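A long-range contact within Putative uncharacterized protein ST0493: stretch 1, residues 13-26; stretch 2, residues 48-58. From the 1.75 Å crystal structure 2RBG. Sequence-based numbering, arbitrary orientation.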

ATOM      1  N   ASN A  13      -3.408 -15.356   7.876  1.00 17.25           N
ATOM      2  CA  ASN A  13      -3.068 -16.615   8.523  1.00 20.47           C
ATOM      3  C   ASN A  13      -2.756 -16.271   9.977  1.00 19.38           C
ATOM      4  O   ASN A  13      -2.398 -15.134  10.283  1.00 18.17           O
ATOM      5  CB  ASN A  13      -1.843 -17.242   7.849  1.00 23.13           C
ATOM      6  CG  ASN A  13      -2.119 -17.662   6.417  1.00 31.36           C
ATOM      7  OD1 ASN A  13      -2.995 -18.490   6.159  1.00 36.96           O
ATOM      8  ND2 ASN A  13      -1.368 -17.096   5.478  1.00 34.18           N
ATOM      9  N   ASN A  14      -2.888 -17.246  10.870  1.00 18.03           N
ATOM     10  CA  ASN A  14      -2.644 -17.013  12.292  1.00 19.51           C
ATOM     11  C   ASN A  14      -1.296 -16.384  12.636  1.00 20.09           C
ATOM     12  O   ASN A  14      -1.206 -15.575  13.558  1.00 20.91           O
ATOM     13  CB  ASN A  14      -2.785 -18.318  13.080  1.00 20.73           C
ATOM     14  CG  ASN A  14      -4.140 -18.961  12.900  1.00 23.53           C
ATOM     15  OD1 ASN A  14      -5.146 -18.276  12.725  1.00 22.26           O
ATOM     16  ND2 ASN A  14      -4.178 -20.287  12.961  1.00 26.38           N
ATOM     17  N   ASP A  15      -0.250 -16.748  11.904  1.00 20.00           N
ATOM     18  CA  ASP A  15       1.080 -16.218  12.183  1.00 23.11           C
ATOM     19  C   ASP A  15       1.214 -14.729  11.867  1.00 20.27           C
ATOM     20  O   ASP A  15       2.200 -14.102  12.245  1.00 21.58           O
ATOM     21  CB  ASP A  15       2.136 -17.003  11.398  1.00 23.65           C
ATOM     22  CG  ASP A  15       2.158 -16.642   9.927  1.00 33.42           C
ATOM     23  OD1 ASP A  15       1.070 -16.489   9.333  1.00 37.24           O
ATOM     24  OD2 ASP A  15       3.266 -16.519   9.359  1.00 40.07           O
ATOM     25  N   ASN A  16       0.221 -14.168  11.183  1.00 17.28           N
ATOM     26  CA  ASN A  16       0.255 -12.755  10.814  1.00 16.22           C
ATOM     27  C   ASN A  16      -0.558 -11.812  11.700  1.00 17.13           C
ATOM     28  O   ASN A  16      -0.461 -10.596  11.548  1.00 15.71           O
ATOM     29  CB  ASN A  16      -0.210 -12.571   9.364  1.00 18.31           C
ATOM     30  CG  ASN A  16       0.902 -12.787   8.358  1.00 21.25           C
ATOM     31  OD1 ASN A  16       2.018 -12.299   8.536  1.00 23.56           O
ATOM     32  ND2 ASN A  16       0.595 -13.504   7.282  1.00 19.07           N
ATOM     33  N   PHE A  17      -1.347 -12.350  12.624  1.00 14.63           N
ATOM     34  CA  PHE A  17      -2.171 -11.493  13.476  1.00 14.77           C
ATOM     35  C   PHE A  17      -1.419 -10.423  14.259  1.00 14.87           C
ATOM     36  O   PHE A  17      -1.800  -9.256  14.240  1.00  9.25           O
ATOM     37  CB  PHE A  17      -3.008 -12.334  14.447  1.00 12.16           C
ATOM     38  CG  PHE A  17      -4.201 -12.984  13.811  1.00 11.38           C
ATOM     39  CD1 PHE A  17      -5.109 -12.228  13.074  1.00 13.83           C
ATOM     40  CD2 PHE A  17      -4.420 -14.352  13.945  1.00 14.52           C
ATOM     41  CE1 PHE A  17      -6.218 -12.826  12.476  1.00 14.54           C
ATOM     42  CE2 PHE A  17      -5.525 -14.958  13.352  1.00 14.67           C
ATOM     43  CZ  PHE A  17      -6.426 -14.195  12.617  1.00 14.46           C
ATOM     44  N   GLU A  18      -0.352 -10.811  14.949  1.00 16.23           N
ATOM     45  CA  GLU A  18       0.402  -9.842  15.729  1.00 16.73           C
ATOM     46  C   GLU A  18       0.888  -8.664  14.892  1.00 16.00           C
ATOM     47  O   GLU A  18       0.673  -7.510  15.260  1.00 16.65           O
ATOM     48  CB  GLU A  18       1.586 -10.525  16.422  1.00 23.36           C
ATOM     49  CG  GLU A  18       1.158 -11.499  17.511  1.00 30.35           C
ATOM     50  CD  GLU A  18       2.329 -12.133  18.236  1.00 37.35           C
ATOM     51  OE1 GLU A  18       3.138 -11.392  18.836  1.00 37.02           O
ATOM     52  OE2 GLU A  18       2.437 -13.376  18.209  1.00 40.39           O
ATOM     53  N   ASN A  19       1.523  -8.953  13.761  1.00 16.87           N
ATOM     54  CA  ASN A  19       2.035  -7.895  12.894  1.00 15.97           C
ATOM     55  C   ASN A  19       0.931  -7.040  12.281  1.00 15.31           C
ATOM     56  O   ASN A  19       1.041  -5.812  12.236  1.00 13.61           O
ATOM     57  CB  ASN A  19       2.898  -8.481  11.771  1.00 19.94           C
ATOM     58  CG  ASN A  19       4.160  -9.142  12.289  1.00 26.59           C
ATOM     59  OD1 ASN A  19       4.834  -8.616  13.174  1.00 28.74           O
ATOM     60  ND2 ASN A  19       4.498 -10.296  11.722  1.00 31.96           N
ATOM     61  N   TYR A  20      -0.133  -7.679  11.805  1.00  9.62           N
ATOM     62  CA  TYR A  20      -1.223  -6.927  11.197  1.00  8.42           C
ATOM     63  C   TYR A  20      -2.025  -6.075  12.171  1.00 10.15           C
ATOM     64  O   TYR A  20      -2.471  -4.993  11.808  1.00  8.97           O
ATOM     65  CB  TYR A  20      -2.175  -7.851  10.433  1.00  8.90           C
ATOM     66  CG  TYR A  20      -1.741  -8.132   9.007  1.00 11.47           C
ATOM     67  CD1 TYR A  20      -0.613  -8.907   8.740  1.00 11.36           C
ATOM     68  CD2 TYR A  20      -2.469  -7.634   7.926  1.00  9.86           C
ATOM     69  CE1 TYR A  20      -0.226  -9.184   7.430  1.00 10.09           C
ATOM     70  CE2 TYR A  20      -2.093  -7.904   6.613  1.00 11.95           C
ATOM     71  CZ  TYR A  20      -0.967  -8.686   6.374  1.00 10.22           C
ATOM     72  OH  TYR A  20      -0.603  -8.988   5.080  1.00 12.19           O
ATOM     73  N   PHE A  21      -2.225  -6.545  13.400  1.00 10.83           N
ATOM     74  CA  PHE A  21      -2.983  -5.730  14.338  1.00 10.37           C
ATOM     75  C   PHE A  21      -2.212  -4.478  14.723  1.00  9.86           C
ATOM     76  O   PHE A  21      -2.799  -3.472  15.127  1.00 10.68           O
ATOM     77  CB  PHE A  21      -3.391  -6.533  15.574  1.00 10.02           C
ATOM     78  CG  PHE A  21      -4.758  -7.142  15.452  1.00  9.94           C
ATOM     79  CD1 PHE A  21      -4.963  -8.266  14.658  1.00 10.87           C
ATOM     80  CD2 PHE A  21      -5.858  -6.537  16.054  1.00 11.58           C
ATOM     81  CE1 PHE A  21      -6.246  -8.776  14.457  1.00 10.52           C
ATOM     82  CE2 PHE A  21      -7.151  -7.040  15.861  1.00 12.43           C
ATOM     83  CZ  PHE A  21      -7.344  -8.160  15.060  1.00 11.64           C
ATOM     84  N   ARG A  22      -0.895  -4.533  14.583  1.00 10.63           N
ATOM     85  CA  ARG A  22      -0.077  -3.370  14.875  1.00 12.46           C
ATOM     86  C   ARG A  22      -0.417  -2.333  13.800  1.00 12.16           C
ATOM     87  O   ARG A  22      -0.513  -1.138  14.080  1.00 12.50           O
ATOM     88  CB  ARG A  22       1.411  -3.736  14.826  1.00 12.81           C
ATOM     89  CG  ARG A  22       2.341  -2.568  15.121  1.00 17.97           C
ATOM     90  CD  ARG A  22       3.810  -2.983  15.155  1.00 15.56           C
ATOM     91  NE  ARG A  22       4.166  -3.751  16.349  1.00 15.48           N
ATOM     92  CZ  ARG A  22       5.416  -4.072  16.673  1.00 17.00           C
ATOM     93  NH1 ARG A  22       6.420  -3.692  15.891  1.00 13.10           N
ATOM     94  NH2 ARG A  22       5.670  -4.768  17.775  1.00 16.86           N
ATOM     95  N   LYS A  23      -0.617  -2.801  12.571  1.00  9.11           N
ATOM     96  CA  LYS A  23      -0.965  -1.913  11.464  1.00  8.13           C
ATOM     97  C   LYS A  23      -2.361  -1.331  11.662  1.00  8.65           C
ATOM     98  O   LYS A  23      -2.590  -0.143  11.450  1.00 11.79           O
ATOM     99  CB  LYS A  23      -0.937  -2.665  10.129  1.00 10.36           C
ATOM    100  CG  LYS A  23       0.435  -3.130   9.667  1.00 10.87           C
ATOM    101  CD  LYS A  23       0.340  -3.756   8.274  1.00 14.62           C
ATOM    102  CE  LYS A  23       1.713  -4.040   7.695  1.00 23.04           C
ATOM    103  NZ  LYS A  23       2.496  -2.785   7.514  1.00 16.09           N
ATOM    104  N   ILE A  24      -3.300  -2.184  12.062  1.00  7.43           N
ATOM    105  CA  ILE A  24      -4.671  -1.745  12.271  1.00  6.12           C
ATOM    106  C   ILE A  24      -4.761  -0.516  13.165  1.00  8.47           C
ATOM    107  O   ILE A  24      -5.406   0.467  12.814  1.00  9.39           O
ATOM    108  CB  ILE A  24      -5.524  -2.878  12.885  1.00  6.49           C
ATOM    109  CG1 ILE A  24      -5.728  -3.980  11.838  1.00  5.04           C
ATOM    110  CG2 ILE A  24      -6.871  -2.327  13.368  1.00  7.14           C
ATOM    111  CD1 ILE A  24      -6.397  -5.228  12.373  1.00  5.89           C
ATOM    112  N   PHE A  25      -4.109  -0.559  14.321  1.00  8.27           N
ATOM    113  CA  PHE A  25      -4.186   0.578  15.227  1.00 10.11           C
ATOM    114  C   PHE A  25      -3.435   1.813  14.739  1.00  8.55           C
ATOM    115  O   PHE A  25      -3.823   2.937  15.053  1.00  9.67           O
ATOM    116  CB  PHE A  25      -3.753   0.147  16.631  1.00  9.31           C
ATOM    117  CG  PHE A  25      -4.772  -0.731  17.315  1.00 11.97           C
ATOM    118  CD1 PHE A  25      -6.014  -0.214  17.686  1.00 13.37           C
ATOM    119  CD2 PHE A  25      -4.523  -2.082  17.521  1.00 12.47           C
ATOM    120  CE1 PHE A  25      -6.993  -1.033  18.249  1.00 12.22           C
ATOM    121  CE2 PHE A  25      -5.496  -2.913  18.083  1.00 15.03           C
ATOM    122  CZ  PHE A  25      -6.734  -2.384  18.446  1.00 13.24           C
ATOM    123  N   LEU A  26      -2.374   1.616  13.962  1.00  8.53           N
ATOM    124  CA  LEU A  26      -1.642   2.751  13.410  1.00 10.27           C
ATOM    125  C   LEU A  26      -2.608   3.496  12.486  1.00  7.43           C
ATOM    126  O   LEU A  26      -2.711   4.721  12.522  1.00  8.43           O
ATOM    127  CB  LEU A  26      -0.437   2.279  12.588  1.00 12.37           C
ATOM    128  CG  LEU A  26       0.969   2.388  13.182  1.00 23.05           C
ATOM    129  CD1 LEU A  26       1.085   1.483  14.371  1.00 28.50           C
ATOM    130  CD2 LEU A  26       2.002   2.003  12.138  1.00 23.45           C
ATOM    131  N   GLU A  48      -8.026 -17.312  21.731  1.00 23.97           N
ATOM    132  CA  GLU A  48      -6.694 -17.524  21.183  1.00 22.97           C
ATOM    133  C   GLU A  48      -6.226 -16.270  20.454  1.00 22.51           C
ATOM    134  O   GLU A  48      -5.063 -15.883  20.551  1.00 17.54           O
ATOM    135  CB  GLU A  48      -6.678 -18.724  20.229  1.00 27.75           C
ATOM    136  CG  GLU A  48      -5.362 -18.875  19.474  1.00 35.85           C
ATOM    137  CD  GLU A  48      -5.162 -20.259  18.887  1.00 42.98           C
ATOM    138  OE1 GLU A  48      -6.127 -20.823  18.326  1.00 46.34           O
ATOM    139  OE2 GLU A  48      -4.031 -20.782  18.977  1.00 44.85           O
ATOM    140  N   LEU A  49      -7.138 -15.630  19.729  1.00 18.62           N
ATOM    141  CA  LEU A  49      -6.795 -14.414  19.005  1.00 18.78           C
ATOM    142  C   LEU A  49      -6.395 -13.317  19.981  1.00 17.00           C
ATOM    143  O   LEU A  49      -5.342 -12.699  19.838  1.00 16.05           O
ATOM    144  CB  LEU A  49      -7.980 -13.929  18.164  1.00 16.29           C
ATOM    145  CG  LEU A  49      -7.767 -12.561  17.504  1.00 16.44           C
ATOM    146  CD1 LEU A  49      -6.596 -12.636  16.530  1.00 17.18           C
ATOM    147  CD2 LEU A  49      -9.035 -12.130  16.786  1.00 19.52           C
ATOM    148  N   VAL A  50      -7.250 -13.075  20.970  1.00 16.87           N
ATOM    149  CA  VAL A  50      -6.997 -12.047  21.972  1.00 15.59           C
ATOM    150  C   VAL A  50      -5.648 -12.264  22.646  1.00 17.36           C
ATOM    151  O   VAL A  50      -4.980 -11.310  23.040  1.00 15.94           O
ATOM    152  CB  VAL A  50      -8.105 -12.036  23.046  1.00 20.49           C
ATOM    153  CG1 VAL A  50      -7.826 -10.953  24.072  1.00 22.89           C
ATOM    154  CG2 VAL A  50      -9.460 -11.807  22.387  1.00 20.90           C
ATOM    155  N   THR A  51      -5.256 -13.525  22.787  1.00 16.58           N
ATOM    156  CA  THR A  51      -3.976 -13.849  23.400  1.00 13.61           C
ATOM    157  C   THR A  51      -2.850 -13.408  22.465  1.00 13.20           C
ATOM    158  O   THR A  51      -1.874 -12.798  22.900  1.00 14.98           O
ATOM    159  CB  THR A  51      -3.864 -15.360  23.671  1.00 16.56           C
ATOM    160  OG1 THR A  51      -4.816 -15.726  24.679  1.00 19.12           O
ATOM    161  CG2 THR A  51      -2.461 -15.726  24.140  1.00 17.52           C
ATOM    162  N   LEU A  52      -2.999 -13.703  21.177  1.00 13.91           N
ATOM    163  CA  LEU A  52      -1.991 -13.326  20.191  1.00 13.78           C
ATOM    164  C   LEU A  52      -1.820 -11.816  20.038  1.00 16.52           C
ATOM    165  O   LEU A  52      -0.701 -11.325  19.889  1.00 20.03           O
ATOM    166  CB  LEU A  52      -2.332 -13.924  18.821  1.00 15.00           C
ATOM    167  CG  LEU A  52      -2.191 -15.437  18.645  1.00 18.12           C
ATOM    168  CD1 LEU A  52      -2.653 -15.833  17.249  1.00 19.35           C
ATOM    169  CD2 LEU A  52      -0.742 -15.844  18.864  1.00 20.14           C
ATOM    170  N   ILE A  53      -2.922 -11.076  20.073  1.00 13.70           N
ATOM    171  CA  ILE A  53      -2.848  -9.628  19.899  1.00 15.34           C
ATOM    172  C   ILE A  53      -2.907  -8.834  21.198  1.00 16.08           C
ATOM    173  O   ILE A  53      -3.125  -7.623  21.179  1.00 12.68           O
ATOM    174  CB  ILE A  53      -3.974  -9.125  18.972  1.00 13.70           C
ATOM    175  CG1 ILE A  53      -5.335  -9.326  19.639  1.00 12.89           C
ATOM    176  CG2 ILE A  53      -3.922  -9.866  17.644  1.00 15.48           C
ATOM    177  CD1 ILE A  53      -6.491  -8.742  18.855  1.00 17.37           C
ATOM    178  N   ARG A  54      -2.700  -9.512  22.323  1.00 14.93           N
ATOM    179  CA  ARG A  54      -2.741  -8.855  23.626  1.00 17.46           C
ATOM    180  C   ARG A  54      -1.922  -7.568  23.669  1.00 15.05           C
ATOM    181  O   ARG A  54      -2.401  -6.540  24.144  1.00 13.17           O
ATOM    182  CB  ARG A  54      -2.234  -9.802  24.719  1.00 21.33           C
ATOM    183  CG  ARG A  54      -2.270  -9.193  26.115  1.00 27.86           C
ATOM    184  CD  ARG A  54      -1.584 -10.080  27.144  1.00 38.40           C
ATOM    185  NE  ARG A  54      -0.177 -10.310  26.822  1.00 45.55           N
ATOM    186  CZ  ARG A  54       0.307 -11.454  26.347  1.00 48.28           C
ATOM    187  NH1 ARG A  54       1.601 -11.568  26.079  1.00 49.43           N
ATOM    188  NH2 ARG A  54      -0.500 -12.489  26.151  1.00 44.89           N
ATOM    189  N   GLU A  55      -0.688  -7.629  23.176  1.00 14.40           N
ATOM    190  CA  GLU A  55       0.194  -6.463  23.177  1.00 18.96           C
ATOM    191  C   GLU A  55      -0.378  -5.302  22.371  1.00 15.03           C
ATOM    192  O   GLU A  55      -0.312  -4.147  22.796  1.00 13.65           O
ATOM    193  CB  GLU A  55       1.573  -6.847  22.629  1.00 20.18           C
ATOM    194  CG  GLU A  55       2.600  -5.727  22.665  1.00 27.21           C
ATOM    195  CD  GLU A  55       2.767  -5.128  24.049  1.00 30.48           C
ATOM    196  OE1 GLU A  55       2.749  -5.892  25.037  1.00 32.00           O
ATOM    197  OE2 GLU A  55       2.929  -3.892  24.149  1.00 30.82           O
ATOM    198  N   ALA A  56      -0.945  -5.606  21.210  1.00 15.12           N
ATOM    199  CA  ALA A  56      -1.526  -4.566  20.369  1.00 13.23           C
ATOM    200  C   ALA A  56      -2.695  -3.906  21.091  1.00 12.47           C
ATOM    201  O   ALA A  56      -2.856  -2.689  21.048  1.00 12.54           O
ATOM    202  CB  ALA A  56      -1.990  -5.157  19.044  1.00 12.68           C
ATOM    203  N   LEU A  57      -3.518  -4.714  21.753  1.00  8.74           N
ATOM    204  CA  LEU A  57      -4.661  -4.186  22.481  1.00  7.77           C
ATOM    205  C   LEU A  57      -4.221  -3.292  23.639  1.00  8.61           C
ATOM    206  O   LEU A  57      -4.810  -2.233  23.873  1.00  9.52           O
ATOM    207  CB  LEU A  57      -5.530  -5.333  23.011  1.00 10.14           C
ATOM    208  CG  LEU A  57      -6.061  -6.285  21.936  1.00  9.25           C
ATOM    209  CD1 LEU A  57      -6.933  -7.342  22.580  1.00 10.72           C
ATOM    210  CD2 LEU A  57      -6.861  -5.503  20.904  1.00 10.29           C
ATOM    211  N   LEU A  58      -3.184  -3.715  24.356  1.00  9.14           N
ATOM    212  CA  LEU A  58      -2.675  -2.949  25.489  1.00 10.13           C
ATOM    213  C   LEU A  58      -2.088  -1.611  25.048  1.00  9.44           C
ATOM    214  O   LEU A  58      -2.338  -0.577  25.668  1.00  9.82           O
ATOM    215  CB  LEU A  58      -1.608  -3.760  26.236  1.00 13.24           C
ATOM    216  CG  LEU A  58      -0.878  -3.050  27.379  1.00 18.30           C
ATOM    217  CD1 LEU A  58      -1.866  -2.653  28.460  1.00 21.51           C
ATOM    218  CD2 LEU A  58       0.191  -3.974  27.952  1.00 25.65           C
TER

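Stretch 1 is mostly one helix, which carries on to Leu26 and beyond the stretch, whereas stretch 2 is two helical segments, 48-52 and 54-58, separated at Ile53. There phi/psi of -100/15 leaves the helical range, and Ile53 takes the N-cap position of the second segment. The break changes direction: the axis of 48-52 lies 71° from that of helix 17-26, with a closest approach of 10.3 Å, while 54-58 runs nearly parallel to it, at 16° and 9.1 Å. The backbones come nearest close to the break, with Glu18 CA 5.3 Å from Ile53 CA.

No hydrogen bond crosses between the stretches; apolar contact dominates the 484 Å² buried. Phe17, Phe21 and Phe25, spaced four residues apart and hence roughly one helical turn, all direct CA-to-CB toward stretch 2. Two methyls sit over ring faces, a CH-pi geometry: Leu49 CD1 is 3.7 Å from the centroid of the Phe17 ring, 13° off its normal, and Ile53 CD1 is 3.8 Å from that of Phe21, 23° off. Farther along, the small Ala56 side chain meets Phe21 (CB to CB, 4.0 Å), and Phe25 CZ reaches Leu57 CD2 at 4.0 Å. The exposed Glu18 brings its CG to 3.0 Å from Leu52 O, a tight carbon-to-oxygen contact rather than a hydrogen bond.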